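Side-chain contacts in B-agarase (Saccharophagus degradans, PDB 4BQ2), which hydrolyses the beta-1,4 linkages of agarose as an exo-acting beta-agarase of glycoside hydrolase family 50: residues S686-P691 with A740-E745; E678-Y683 with K736-K741; P242-F247 with G411-G416; K270-D275 with P280-G285. One frame throughout, in Å; residues are numbered along the deposited sequence.

Contact 1: S686-P691 with A740-E745; sequences SVIDNP and AKIYTE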
loop_
_atom_site.group_PDB
_atom_site.type_symbol
_atom_site.label_atom_id
_atom_site.label_comp_id
_atom_site.label_asym_id
_atom_site.label_seq_id
_atom_site.Cartn_x
_atom_site.Cartn_y
_atom_site.Cartn_z
ATOM N N SER A 686 3.585 13.892 -12.689
ATOM C CA SER A 686 3.632 14.644 -11.451
ATOM C C SER A 686 4.996 14.482 -10.741
ATOM O O SER A 686 5.547 15.452 -10.167
ATOM C CB SER A 686 2.491 14.153 -10.537
ATOM O OG SER A 686 2.296 15.033 -9.469
ATOM N N VAL A 687 5.515 13.253 -10.725
ATOM C CA VAL A 687 6.848 13.015 -10.163
ATOM C C VAL A 687 7.928 13.723 -10.977
ATOM O O VAL A 687 8.799 14.408 -10.414
ATOM C CB VAL A 687 7.168 11.513 -10.036
ATOM C CG1 VAL A 687 8.509 11.327 -9.333
ATOM C CG2 VAL A 687 6.054 10.811 -9.244
ATOM N N ILE A 688 7.890 13.511 -12.290
ATOM C CA ILE A 688 8.837 14.110 -13.211
ATOM C C ILE A 688 8.874 15.641 -13.036
ATOM O O ILE A 688 9.956 16.232 -12.969
ATOM C CB ILE A 688 8.508 13.695 -14.654
ATOM C CG1 ILE A 688 8.829 12.207 -14.855
ATOM C CG2 ILE A 688 9.283 14.513 -15.664
ATOM C CD1 ILE A 688 8.196 11.621 -16.097
ATOM N N ASP A 689 7.700 16.257 -12.890
ATOM C CA ASP A 689 7.602 17.708 -12.697
ATOM C C ASP A 689 8.055 18.258 -11.327
ATOM O O ASP A 689 8.104 19.470 -11.158
ATOM C CB ASP A 689 6.153 18.193 -12.926
ATOM C CG ASP A 689 5.692 18.036 -14.376
ATOM O OD1 ASP A 689 6.521 17.723 -15.240
ATOM O OD2 ASP A 689 4.482 18.208 -14.638
ATOM N N ASN A 690 8.247 17.391 -10.333
ATOM C CA ASN A 690 8.600 17.856 -9.006
ATOM C C ASN A 690 10.143 17.828 -8.891
ATOM O O ASN A 690 10.745 16.770 -9.017
ATOM C CB ASN A 690 7.911 16.990 -7.933
ATOM C CG ASN A 690 8.145 17.528 -6.538
ATOM O OD1 ASN A 690 9.295 17.766 -6.169
ATOM N ND2 ASN A 690 7.068 17.761 -5.765
ATOM N N PRO A 691 10.781 18.996 -8.690
ATOM C CA PRO A 691 12.248 19.061 -8.717
ATOM C C PRO A 691 12.944 18.315 -7.571
ATOM O O PRO A 691 14.152 18.118 -7.638
ATOM C CB PRO A 691 12.539 20.573 -8.639
ATOM C CG PRO A 691 11.317 21.187 -8.057
ATOM C CD PRO A 691 10.160 20.316 -8.466
ATOM N N ALA A 740 10.528 6.672 -21.884
ATOM C CA ALA A 740 11.205 7.241 -23.055
ATOM C C ALA A 740 11.463 8.744 -22.895
ATOM O O ALA A 740 12.279 9.308 -23.630
ATOM C CB ALA A 740 10.467 6.912 -24.360
ATOM N N LYS A 741 10.820 9.376 -21.906
ATOM C CA LYS A 741 10.926 10.815 -21.724
ATOM C C LYS A 741 11.401 11.306 -20.345
ATOM O O LYS A 741 11.525 12.517 -20.143
ATOM C CB LYS A 741 9.586 11.470 -22.087
ATOM C CG LYS A 741 8.535 11.434 -20.984
ATOM C CD LYS A 741 7.193 11.820 -21.602
ATOM C CE LYS A 741 6.302 12.497 -20.588
ATOM N NZ LYS A 741 4.933 12.714 -21.137
ATOM N N ILE A 742 11.666 10.398 -19.396
ATOM C CA ILE A 742 12.098 10.823 -18.077
ATOM C C ILE A 742 13.318 11.778 -18.154
ATOM O O ILE A 742 13.388 12.736 -17.407
ATOM C CB ILE A 742 12.416 9.646 -17.087
ATOM C CG1 ILE A 742 13.380 8.618 -17.699
ATOM C CG2 ILE A 742 11.130 8.999 -16.557
ATOM C CD1 ILE A 742 13.737 7.451 -16.775
ATOM N N TYR A 743 14.249 11.531 -19.064
ATOM C CA TYR A 743 15.495 12.330 -19.040
ATOM C C TYR A 743 15.380 13.657 -19.798
ATOM O O TYR A 743 15.840 14.707 -19.295
ATOM C CB TYR A 743 16.674 11.509 -19.565
ATOM C CG TYR A 743 17.119 10.405 -18.604
ATOM C CD1 TYR A 743 17.639 10.722 -17.349
ATOM C CD2 TYR A 743 17.040 9.056 -18.971
ATOM C CE1 TYR A 743 18.069 9.726 -16.464
ATOM C CE2 TYR A 743 17.462 8.058 -18.103
ATOM C CZ TYR A 743 17.963 8.398 -16.847
ATOM O OH TYR A 743 18.377 7.409 -16.022
ATOM N N THR A 744 14.791 13.602 -20.991
ATOM C CA THR A 744 14.502 14.811 -21.769
ATOM C C THR A 744 13.631 15.781 -20.979
ATOM O O THR A 744 13.931 16.976 -20.935
ATOM C CB THR A 744 13.877 14.489 -23.133
ATOM O OG1 THR A 744 12.753 13.630 -22.933
ATOM C CG2 THR A 744 14.870 13.758 -23.995
ATOM N N GLU A 745 12.593 15.281 -20.306
ATOM C CA GLU A 745 11.835 16.122 -19.368
ATOM C C GLU A 745 12.693 16.768 -18.282
ATOM O O GLU A 745 12.693 17.982 -18.144
ATOM C CB GLU A 745 10.691 15.357 -18.707
ATOM C CG GLU A 745 9.649 14.823 -19.667
ATOM C CD GLU A 745 8.625 15.856 -20.075
ATOM O OE1 GLU A 745 7.838 16.298 -19.213
ATOM O OE2 GLU A 745 8.589 16.197 -21.270
HETATM O O HOH W 1 11.162 18.112 -15.059
#

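Contact 2: E678-Y683 with K736-K741; sequences EMYKDY and KEVNAK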
loop_
_atom_site.group_PDB
_atom_site.type_symbol
_atom_site.label_atom_id
_atom_site.label_comp_id
_atom_site.label_asym_id
_atom_site.label_seq_id
_atom_site.Cartn_x
_atom_site.Cartn_y
_atom_site.Cartn_z
ATOM N N GLU A 678 -3.519 5.411 -18.486
ATOM C CA GLU A 678 -3.604 6.886 -18.413
ATOM C C GLU A 678 -3.269 7.475 -17.044
ATOM O O GLU A 678 -2.492 8.420 -16.940
ATOM C CB GLU A 678 -4.994 7.349 -18.863
ATOM C CG GLU A 678 -5.195 7.122 -20.365
ATOM C CD GLU A 678 -4.201 7.905 -21.222
ATOM O OE1 GLU A 678 -3.849 9.049 -20.842
ATOM O OE2 GLU A 678 -3.752 7.391 -22.284
ATOM N N MET A 679 -3.826 6.891 -15.987
ATOM C CA MET A 679 -3.559 7.360 -14.643
ATOM C C MET A 679 -2.087 7.162 -14.248
ATOM O O MET A 679 -1.528 7.984 -13.517
ATOM C CB MET A 679 -4.513 6.706 -13.659
ATOM C CG MET A 679 -5.982 7.168 -13.925
ATOM S SD MET A 679 -7.180 6.428 -12.804
ATOM C CE MET A 679 -6.651 6.984 -11.181
ATOM N N TYR A 680 -1.466 6.094 -14.735
ATOM C CA TYR A 680 -0.019 5.881 -14.491
ATOM C C TYR A 680 0.795 7.044 -15.060
ATOM O O TYR A 680 1.699 7.591 -14.403
ATOM C CB TYR A 680 0.449 4.582 -15.138
ATOM C CG TYR A 680 1.947 4.327 -15.040
ATOM C CD1 TYR A 680 2.845 4.843 -15.974
ATOM C CD2 TYR A 680 2.448 3.502 -14.033
ATOM C CE1 TYR A 680 4.203 4.581 -15.875
ATOM C CE2 TYR A 680 3.799 3.222 -13.930
ATOM C CZ TYR A 680 4.664 3.773 -14.840
ATOM O OH TYR A 680 5.994 3.462 -14.724
ATOM N N LYS A 681 0.497 7.393 -16.301
ATOM C CA LYS A 681 1.157 8.502 -16.967
ATOM C C LYS A 681 0.986 9.842 -16.237
ATOM O O LYS A 681 1.941 10.632 -16.133
ATOM C CB LYS A 681 0.709 8.574 -18.427
ATOM C CG LYS A 681 1.287 7.419 -19.262
ATOM C CD LYS A 681 0.979 7.558 -20.741
ATOM C CE LYS A 681 -0.510 7.472 -21.039
ATOM N NZ LYS A 681 -0.641 7.226 -22.483
ATOM N N ASP A 682 -0.202 10.065 -15.687
ATOM C CA ASP A 682 -0.467 11.280 -14.910
ATOM C C ASP A 682 0.327 11.311 -13.623
ATOM O O ASP A 682 0.910 12.351 -13.270
ATOM C CB ASP A 682 -1.944 11.417 -14.518
ATOM C CG ASP A 682 -2.875 11.747 -15.702
ATOM O OD1 ASP A 682 -2.457 12.147 -16.811
ATOM O OD2 ASP A 682 -4.083 11.574 -15.493
ATOM N N TYR A 683 0.336 10.185 -12.904
ATOM C CA TYR A 683 1.123 10.108 -11.706
ATOM C C TYR A 683 2.603 10.382 -11.976
ATOM O O TYR A 683 3.225 11.204 -11.297
ATOM C CB TYR A 683 0.990 8.727 -11.037
ATOM C CG TYR A 683 1.565 8.678 -9.649
ATOM C CD1 TYR A 683 2.966 8.544 -9.430
ATOM C CD2 TYR A 683 0.735 8.734 -8.544
ATOM C CE1 TYR A 683 3.490 8.505 -8.131
ATOM C CE2 TYR A 683 1.249 8.672 -7.267
ATOM C CZ TYR A 683 2.638 8.577 -7.065
ATOM O OH TYR A 683 3.152 8.495 -5.770
ATOM N N LYS A 736 6.483 2.525 -21.023
ATOM C CA LYS A 736 7.393 2.905 -22.108
ATOM C C LYS A 736 7.287 4.379 -22.483
ATOM O O LYS A 736 8.305 5.014 -22.771
ATOM C CB LYS A 736 7.219 2.026 -23.353
ATOM C CG LYS A 736 7.588 0.564 -23.149
ATOM C CD LYS A 736 7.454 -0.150 -24.496
ATOM C CE LYS A 736 7.938 -1.577 -24.470
ATOM N NZ LYS A 736 8.175 -2.027 -25.893
ATOM N N GLU A 737 6.068 4.920 -22.472
ATOM C CA GLU A 737 5.851 6.335 -22.802
ATOM C C GLU A 737 6.547 7.251 -21.809
ATOM O O GLU A 737 7.194 8.249 -22.186
ATOM C CB GLU A 737 4.340 6.646 -22.841
ATOM C CG GLU A 737 3.613 6.059 -24.074
ATOM C CD GLU A 737 3.752 6.922 -25.349
ATOM O OE1 GLU A 737 3.826 8.165 -25.205
ATOM O OE2 GLU A 737 3.774 6.374 -26.489
ATOM N N VAL A 738 6.411 6.921 -20.526
ATOM C CA VAL A 738 7.039 7.701 -19.465
ATOM C C VAL A 738 8.554 7.527 -19.497
ATOM O O VAL A 738 9.319 8.523 -19.409
ATOM C CB VAL A 738 6.499 7.254 -18.079
ATOM C CG1 VAL A 738 7.366 7.835 -16.938
ATOM C CG2 VAL A 738 5.036 7.696 -17.910
ATOM N N ASN A 739 8.991 6.265 -19.595
ATOM C CA ASN A 739 10.416 5.971 -19.544
ATOM C C ASN A 739 11.194 6.533 -20.744
ATOM O O ASN A 739 12.390 6.838 -20.636
ATOM C CB ASN A 739 10.641 4.459 -19.422
ATOM C CG ASN A 739 10.319 3.927 -18.031
ATOM O OD1 ASN A 739 10.325 4.679 -17.051
ATOM N ND2 ASN A 739 10.017 2.620 -17.946
ATOM N N ALA A 740 10.528 6.672 -21.884
ATOM C CA ALA A 740 11.205 7.241 -23.055
ATOM C C ALA A 740 11.463 8.744 -22.895
ATOM O O ALA A 740 12.279 9.308 -23.630
ATOM C CB ALA A 740 10.467 6.912 -24.360
ATOM N N LYS A 741 10.820 9.376 -21.906
ATOM C CA LYS A 741 10.926 10.815 -21.724
ATOM C C LYS A 741 11.401 11.306 -20.345
ATOM O O LYS A 741 11.525 12.517 -20.143
ATOM C CB LYS A 741 9.586 11.470 -22.087
ATOM C CG LYS A 741 8.535 11.434 -20.984
ATOM C CD LYS A 741 7.193 11.820 -21.602
ATOM C CE LYS A 741 6.302 12.497 -20.588
ATOM N NZ LYS A 741 4.933 12.714 -21.137
HETATM O O HOH W 2 3.567 11.116 -18.420
#

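Contact 3: P242-F247 with G411-G416; sequences PSRSKF and GFTSLG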
loop_
_atom_site.group_PDB
_atom_site.type_symbol
_atom_site.label_atom_id
_atom_site.label_comp_id
_atom_site.label_asym_id
_atom_site.label_seq_id
_atom_site.Cartn_x
_atom_site.Cartn_y
_atom_site.Cartn_z
ATOM N N PRO A 242 17.204 3.492 -26.288
ATOM C CA PRO A 242 18.387 4.180 -26.806
ATOM C C PRO A 242 18.916 5.226 -25.841
ATOM O O PRO A 242 18.166 5.802 -25.036
ATOM C CB PRO A 242 17.897 4.855 -28.113
ATOM C CG PRO A 242 16.413 4.768 -28.102
ATOM C CD PRO A 242 16.040 3.618 -27.205
ATOM N N SER A 243 20.216 5.450 -25.914
ATOM C CA SER A 243 20.822 6.557 -25.173
ATOM C C SER A 243 20.881 6.332 -23.659
ATOM O O SER A 243 21.074 7.276 -22.906
ATOM C CB SER A 243 20.120 7.877 -25.476
ATOM O OG SER A 243 20.847 8.954 -24.882
ATOM N N ARG A 244 20.717 5.087 -23.231
ATOM C CA ARG A 244 20.969 4.711 -21.842
ATOM C C ARG A 244 22.462 4.391 -21.709
ATOM O O ARG A 244 23.069 3.776 -22.616
ATOM C CB ARG A 244 20.118 3.493 -21.445
ATOM C CG ARG A 244 18.595 3.734 -21.388
ATOM C CD ARG A 244 18.223 4.929 -20.512
ATOM N NE ARG A 244 16.795 5.311 -20.546
ATOM C CZ ARG A 244 15.845 4.564 -20.001
ATOM N NH1 ARG A 244 16.188 3.417 -19.452
ATOM N NH2 ARG A 244 14.571 4.934 -20.031
ATOM N N SER A 245 23.063 4.803 -20.589
ATOM C CA SER A 245 24.445 4.433 -20.295
ATOM C C SER A 245 24.441 2.997 -19.754
ATOM O O SER A 245 23.371 2.422 -19.537
ATOM C CB SER A 245 25.044 5.409 -19.281
ATOM O OG SER A 245 24.290 5.392 -18.069
ATOM N N LYS A 246 25.617 2.412 -19.562
ATOM C CA LYS A 246 25.738 1.089 -18.929
ATOM C C LYS A 246 24.787 0.917 -17.734
ATOM O O LYS A 246 24.047 -0.077 -17.667
ATOM C CB LYS A 246 27.198 0.823 -18.479
ATOM C CG LYS A 246 27.406 -0.485 -17.705
ATOM C CD LYS A 246 28.842 -0.559 -17.167
ATOM C CE LYS A 246 29.158 -1.904 -16.555
ATOM N NZ LYS A 246 30.573 -1.910 -16.083
ATOM N N PHE A 247 24.791 1.903 -16.834
ATOM C CA PHE A 247 24.020 1.817 -15.582
ATOM C C PHE A 247 22.615 2.426 -15.637
ATOM O O PHE A 247 22.021 2.694 -14.600
ATOM C CB PHE A 247 24.816 2.420 -14.419
ATOM C CG PHE A 247 25.969 1.564 -13.975
ATOM C CD1 PHE A 247 25.775 0.515 -13.071
ATOM C CD2 PHE A 247 27.279 1.808 -14.452
ATOM C CE1 PHE A 247 26.848 -0.263 -12.628
ATOM C CE2 PHE A 247 28.350 1.011 -14.029
ATOM C CZ PHE A 247 28.143 -0.027 -13.107
ATOM N N GLY A 411 11.759 -0.038 -20.418
ATOM C CA GLY A 411 12.492 1.225 -20.226
ATOM C C GLY A 411 12.781 1.593 -18.778
ATOM O O GLY A 411 13.275 2.694 -18.493
ATOM N N PHE A 412 12.511 0.672 -17.863
ATOM C CA PHE A 412 12.738 0.952 -16.453
ATOM C C PHE A 412 14.209 1.002 -16.166
ATOM O O PHE A 412 14.977 0.218 -16.740
ATOM C CB PHE A 412 12.100 -0.103 -15.591
ATOM C CG PHE A 412 10.613 0.035 -15.481
ATOM C CD1 PHE A 412 10.057 1.184 -14.946
ATOM C CD2 PHE A 412 9.769 -0.997 -15.917
ATOM C CE1 PHE A 412 8.669 1.338 -14.816
ATOM C CE2 PHE A 412 8.387 -0.856 -15.783
ATOM C CZ PHE A 412 7.841 0.312 -15.251
ATOM N N THR A 413 14.612 1.915 -15.294
ATOM C CA THR A 413 16.024 2.096 -15.069
ATOM C C THR A 413 16.496 1.268 -13.856
ATOM O O THR A 413 17.703 1.223 -13.571
ATOM C CB THR A 413 16.377 3.569 -14.860
ATOM O OG1 THR A 413 15.651 4.073 -13.750
ATOM C CG2 THR A 413 16.068 4.425 -16.105
ATOM N N SER A 414 15.568 0.596 -13.165
ATOM C CA SER A 414 15.933 -0.207 -11.995
ATOM C C SER A 414 14.938 -1.314 -11.716
ATOM O O SER A 414 13.819 -1.269 -12.227
ATOM C CB SER A 414 15.957 0.685 -10.736
ATOM O OG SER A 414 14.680 1.218 -10.444
ATOM N N LEU A 415 15.370 -2.255 -10.869
ATOM C CA LEU A 415 14.523 -3.159 -10.051
ATOM C C LEU A 415 14.317 -2.481 -8.709
ATOM O O LEU A 415 15.270 -1.987 -8.120
ATOM C CB LEU A 415 15.229 -4.510 -9.834
ATOM C CG LEU A 415 15.814 -5.143 -11.114
ATOM C CD1 LEU A 415 16.634 -6.421 -10.846
ATOM C CD2 LEU A 415 14.736 -5.417 -12.146
ATOM N N GLY A 416 13.078 -2.447 -8.219
ATOM C CA GLY A 416 12.748 -1.575 -7.095
ATOM C C GLY A 416 12.915 -2.355 -5.820
ATOM O O GLY A 416 13.674 -3.344 -5.766
#

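Contact 4: K270-D275 with P280-G285; sequences KWMLVD and PYFATG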
loop_
_atom_site.group_PDB
_atom_site.type_symbol
_atom_site.label_atom_id
_atom_site.label_comp_id
_atom_site.label_asym_id
_atom_site.label_seq_id
_atom_site.Cartn_x
_atom_site.Cartn_y
_atom_site.Cartn_z
ATOM N N LYS A 270 17.233 20.913 -10.321
ATOM C CA LYS A 270 16.432 19.692 -10.098
ATOM C C LYS A 270 17.277 18.577 -9.512
ATOM O O LYS A 270 18.329 18.214 -10.066
ATOM C CB LYS A 270 15.847 19.200 -11.412
ATOM C CG LYS A 270 14.929 20.214 -12.067
ATOM C CD LYS A 270 14.378 19.699 -13.369
ATOM C CE LYS A 270 13.463 20.739 -13.998
ATOM N NZ LYS A 270 13.014 20.238 -15.325
ATOM N N TRP A 271 16.801 18.000 -8.418
ATOM C CA TRP A 271 17.500 16.882 -7.830
ATOM C C TRP A 271 17.493 15.667 -8.740
ATOM O O TRP A 271 16.460 15.331 -9.327
ATOM C CB TRP A 271 16.868 16.513 -6.493
ATOM C CG TRP A 271 17.363 17.390 -5.371
ATOM C CD1 TRP A 271 16.673 18.392 -4.730
ATOM C CD2 TRP A 271 18.656 17.337 -4.764
ATOM N NE1 TRP A 271 17.471 18.966 -3.758
ATOM C CE2 TRP A 271 18.691 18.335 -3.761
ATOM C CE3 TRP A 271 19.803 16.532 -4.976
ATOM C CZ2 TRP A 271 19.808 18.530 -2.936
ATOM C CZ3 TRP A 271 20.918 16.755 -4.185
ATOM C CH2 TRP A 271 20.911 17.734 -3.161
ATOM N N MET A 272 18.663 15.028 -8.839
ATOM C CA MET A 272 18.864 13.846 -9.658
ATOM C C MET A 272 19.733 12.830 -8.940
ATOM O O MET A 272 20.441 13.135 -7.960
ATOM C CB MET A 272 19.529 14.214 -11.011
ATOM C CG MET A 272 18.635 15.005 -11.976
ATOM S SD MET A 272 17.190 14.061 -12.503
ATOM C CE MET A 272 17.828 13.130 -13.893
ATOM N N LEU A 273 19.668 11.602 -9.428
ATOM C CA LEU A 273 20.738 10.663 -9.130
ATOM C C LEU A 273 21.821 10.821 -10.177
ATOM O O LEU A 273 21.587 11.376 -11.254
ATOM C CB LEU A 273 20.219 9.223 -9.038
ATOM C CG LEU A 273 19.285 8.947 -7.812
ATOM C CD1 LEU A 273 18.305 7.787 -8.043
ATOM C CD2 LEU A 273 20.071 8.716 -6.538
ATOM N N VAL A 274 23.001 10.288 -9.882
ATOM C CA VAL A 274 24.064 10.221 -10.872
ATOM C C VAL A 274 24.567 8.793 -10.798
ATOM O O VAL A 274 24.816 8.285 -9.705
ATOM C CB VAL A 274 25.199 11.206 -10.515
ATOM C CG1 VAL A 274 26.416 11.012 -11.417
ATOM C CG2 VAL A 274 24.696 12.637 -10.564
ATOM N N ASP A 275 24.756 8.162 -11.949
ATOM C CA ASP A 275 25.155 6.772 -11.954
ATOM C C ASP A 275 26.684 6.576 -11.672
ATOM O O ASP A 275 27.428 7.543 -11.601
ATOM C CB ASP A 275 24.586 6.065 -13.198
ATOM C CG ASP A 275 25.442 6.237 -14.466
ATOM O OD1 ASP A 275 26.582 6.752 -14.400
ATOM O OD2 ASP A 275 24.944 5.833 -15.540
ATOM N N PRO A 280 23.622 11.408 -15.580
ATOM C CA PRO A 280 22.459 11.711 -14.764
ATOM C C PRO A 280 21.520 10.496 -14.759
ATOM O O PRO A 280 21.420 9.795 -15.778
ATOM C CB PRO A 280 21.809 12.908 -15.482
ATOM C CG PRO A 280 22.921 13.534 -16.296
ATOM C CD PRO A 280 23.832 12.401 -16.664
ATOM N N TYR A 281 20.869 10.261 -13.627
ATOM C CA TYR A 281 20.050 9.064 -13.440
ATOM C C TYR A 281 18.725 9.411 -12.747
ATOM O O TYR A 281 18.662 10.322 -11.916
ATOM C CB TYR A 281 20.860 8.016 -12.630
ATOM C CG TYR A 281 20.177 6.658 -12.396
ATOM C CD1 TYR A 281 20.225 5.651 -13.353
ATOM C CD2 TYR A 281 19.509 6.401 -11.202
ATOM C CE1 TYR A 281 19.632 4.412 -13.128
ATOM C CE2 TYR A 281 18.883 5.172 -10.967
ATOM C CZ TYR A 281 18.945 4.192 -11.928
ATOM O OH TYR A 281 18.337 2.974 -11.682
ATOM N N PHE A 282 17.678 8.646 -13.062
ATOM C CA PHE A 282 16.332 8.855 -12.523
ATOM C C PHE A 282 15.718 7.446 -12.408
ATOM O O PHE A 282 15.730 6.662 -13.374
ATOM C CB PHE A 282 15.501 9.789 -13.420
ATOM C CG PHE A 282 14.123 10.113 -12.862
ATOM C CD1 PHE A 282 13.019 9.302 -13.167
ATOM C CD2 PHE A 282 13.925 11.226 -12.057
ATOM C CE1 PHE A 282 11.756 9.598 -12.659
ATOM C CE2 PHE A 282 12.670 11.540 -11.536
ATOM C CZ PHE A 282 11.573 10.721 -11.833
ATOM N N ALA A 283 15.272 7.106 -11.196
ATOM C CA ALA A 283 14.910 5.739 -10.906
ATOM C C ALA A 283 13.446 5.444 -11.238
ATOM O O ALA A 283 12.541 6.109 -10.730
ATOM C CB ALA A 283 15.208 5.433 -9.437
ATOM N N THR A 284 13.227 4.465 -12.108
ATOM C CA THR A 284 11.899 3.948 -12.351
ATOM C C THR A 284 11.977 2.440 -12.250
ATOM O O THR A 284 13.031 1.853 -12.508
ATOM C CB THR A 284 11.367 4.367 -13.735
ATOM O OG1 THR A 284 12.241 3.830 -14.751
ATOM C CG2 THR A 284 11.279 5.926 -13.842
ATOM N N GLY A 285 10.874 1.811 -11.854
ATOM C CA GLY A 285 10.851 0.338 -11.751
ATOM C C GLY A 285 9.749 -0.144 -10.816
ATOM O O GLY A 285 8.888 0.656 -10.372
#

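Contact 1: S686-P691 with A740-E745
Ile688, in helix 673-688, meets helix 742-746 with two separate branches of its side chain. The short branch, CG2, presses against the aliphatic start of Glu745, 3.5 Å from its CB. The long branch ends in CD1, which touches Ile742 CG2 at 4.0 Å. In both pairs the side chains run at about a right angle, and Ile688 therefore lies across its two partners. Its first torsion explains the division of labour: with CG1 beside the backbone N (chi1 -70°), CG2 is left anti to that nitrogen and the branches part toward different residues. Ile742 offers just its CG2 methyl to this contact; its other branch rests over one face of the Tyr743 ring, and the residue also packs on Phe282 and Thr284 of strand 280-287.

Toward solvent the character changes. Glu745 folds back at chi2 (-82°), which brings OE1 within 4.4 Å of Asp689 OD1. Gln685 NE2 hydrogen-bonds to both carboxylates and would be expected to ease their repulsion. A water spans the backbones, donating to Ile688 O at 3.1 Å and weakly to Glu745 O. Apolar packing with a polar, hydrated margin joins helix 742-746 to helix 673-688, whose Val687 faces strand 693-699, consistent with the helical outer layer of the (beta/alpha)8 barrel of this enzyme class.

Contact 2: E678-Y683 with K736-K741
Val738 drives its CG2 methyl between Tyr680 and Lys681 of helix 673-688, the two backbones coming to 6.4 Å between the CA atoms of Lys681 and Val738. CG2 lies 3.8 Å from Tyr680 CE1, approaching the ring obliquely. On its other neighbour it touches Lys681 CG at 4.0 Å. Tyr680 can present its ring because CG is anti to the backbone N (chi1 175°), which swings the aromatic group toward helix 729-739, where Met731, Ala734 and Ala735 also pack on it.

Lys681 plays two parts. Its first torsion sets CG beside its own backbone N, and the methylenes then run past the second helix, with CD 4.1 Å from Glu737 CB. A kink at chi3 (-65°) turns the amino group back to its own helix, where NZ forms a salt bridge of 3.1 Å with Glu678 OE2. The nitrogen meets that oxygen from well above the carboxylate plane. Glu737, itself folded at chi2, keeps OE1 5.3 Å from Lys681 NZ, so any attraction between them acts at a distance without a direct bond. Nearby, a water donates to Lys681 O at 2.8 Å and accepts a weak bond from Lys741 NZ.

An apolar core of valine and tyrosine with a charged margin joins the two helices. Helix 673-688 precedes strand 693-699 and helix 729-739 follows it, an order consistent with successive outer helices of a (beta/alpha)8 barrel.

Contact 3: P242-F247 with G411-G416
Arg244 grips the backbone oxygen of Gly411 end-on with both terminal nitrogens, and this is the tight part of the contact. Gly411 O lies almost in the guanidinium plane. NH2 donates at 3.0 Å in the carbonyl plane, on a lone pair, with an N-H...O angle of 152°. NH1 donates to the same Gly411 O at 3.2 Å, but from 52° above the carbonyl plane and away from a lone pair. The methyl of Thr413 closes over one face of the group, its CG2 3.5 Å from Arg244 NH1. A chi1 of 59° puts Thr413 OG1 between the backbone N and the carbonyl carbon, where it bonds to Phe282 O and Thr284 N, and leaves CG2 anti to the carbonyl carbon and directed at the guanidinium.

Contact thins quickly beyond these atoms. Phe412 O stays 4.4 Å from Arg244 NH1 and is not bonded to it. The Phe247 ring leads away from the 411-416 segment and meets Trp482 instead. Arg244 remains partly exposed, whereas Gly411 and Thr413 are buried.

Gly411 ends helix 394-410 in a Schellman motif, its positive phi favouring glycine, so the arginine ties the loop after helix 222-235 to a helix C-terminus. NH2 of Arg244 also donates to Asn739 O of helix 729-739. Tyr743 of helix 742-746 touches both Arg244 and Thr413, while Phe412 packs on strand 280-287, placing the loop pair where three helices and that strand converge.

Contact 4: K270-D275 with P280-G285
Leu273 and Tyr281 pair across a beta hairpin formed by strands 270-274 and 280-287. Theirs is an antiparallel hydrogen-bonded pair: Leu273 N donates to Tyr281 O at 3.0 Å, and Tyr281 N to Leu273 O at 2.7 Å. The next pair, Val274 with Pro280, is non-hydrogen-bonded. The touching parts run 98° apart end to end, so the strands splay soon after the pairing. Strand 263-267 extends the sheet beyond Met272 and Val274, and strand 693-699 continues it on the other flank.

On the face of Leu273 and Tyr281 the two side chains lie alongside each other, pointing the same way. Leu273 CB fits against the edge of the tyrosine ring, in its plane and 3.6 Å from Tyr281 CD2. The branch ending in CD1 extends along that edge and reaches Ala283 CB at 4.1 Å, so the leucine fills the notch between a large ring and a small methyl. Tyr281 OH is held by Thr413 O.

Met272 makes the bump on the other side. Bends at chi2 (-64°) and chi3 (-86°) curl it round to lodge its methyl in the hollow between Pro280 and Phe282, with SD at the edge of the Phe282 ring. There Met272 CE also rests 3.5 Å from Tyr281 O, the same oxygen that accepts the hydrogen bond from Leu273 N.

How the contacts relate
Contact 4 lies, in sequence, inside the long loop closed by contact 3; contacts 2 and 1 follow far later, and their second segments overlap at Ala740 and Lys741. Contacts 1 and 2 have centres about 9 Å apart and both use helix 673-688, with Ile688 of one packing on Val738 of the other. Contacts 3 and 4, about 10 Å apart between centres, are joined by a hydrogen bond between Ser245 and Asp275. Tyr743 of contact 1 reaches both of them, and Asn739 of contact 2 hydrogen-bonds to Thr284 of contact 4. The C-terminal helices are thus fastened to strand 280-287 and its hairpin, bringing early and late parts of the catalytic module together.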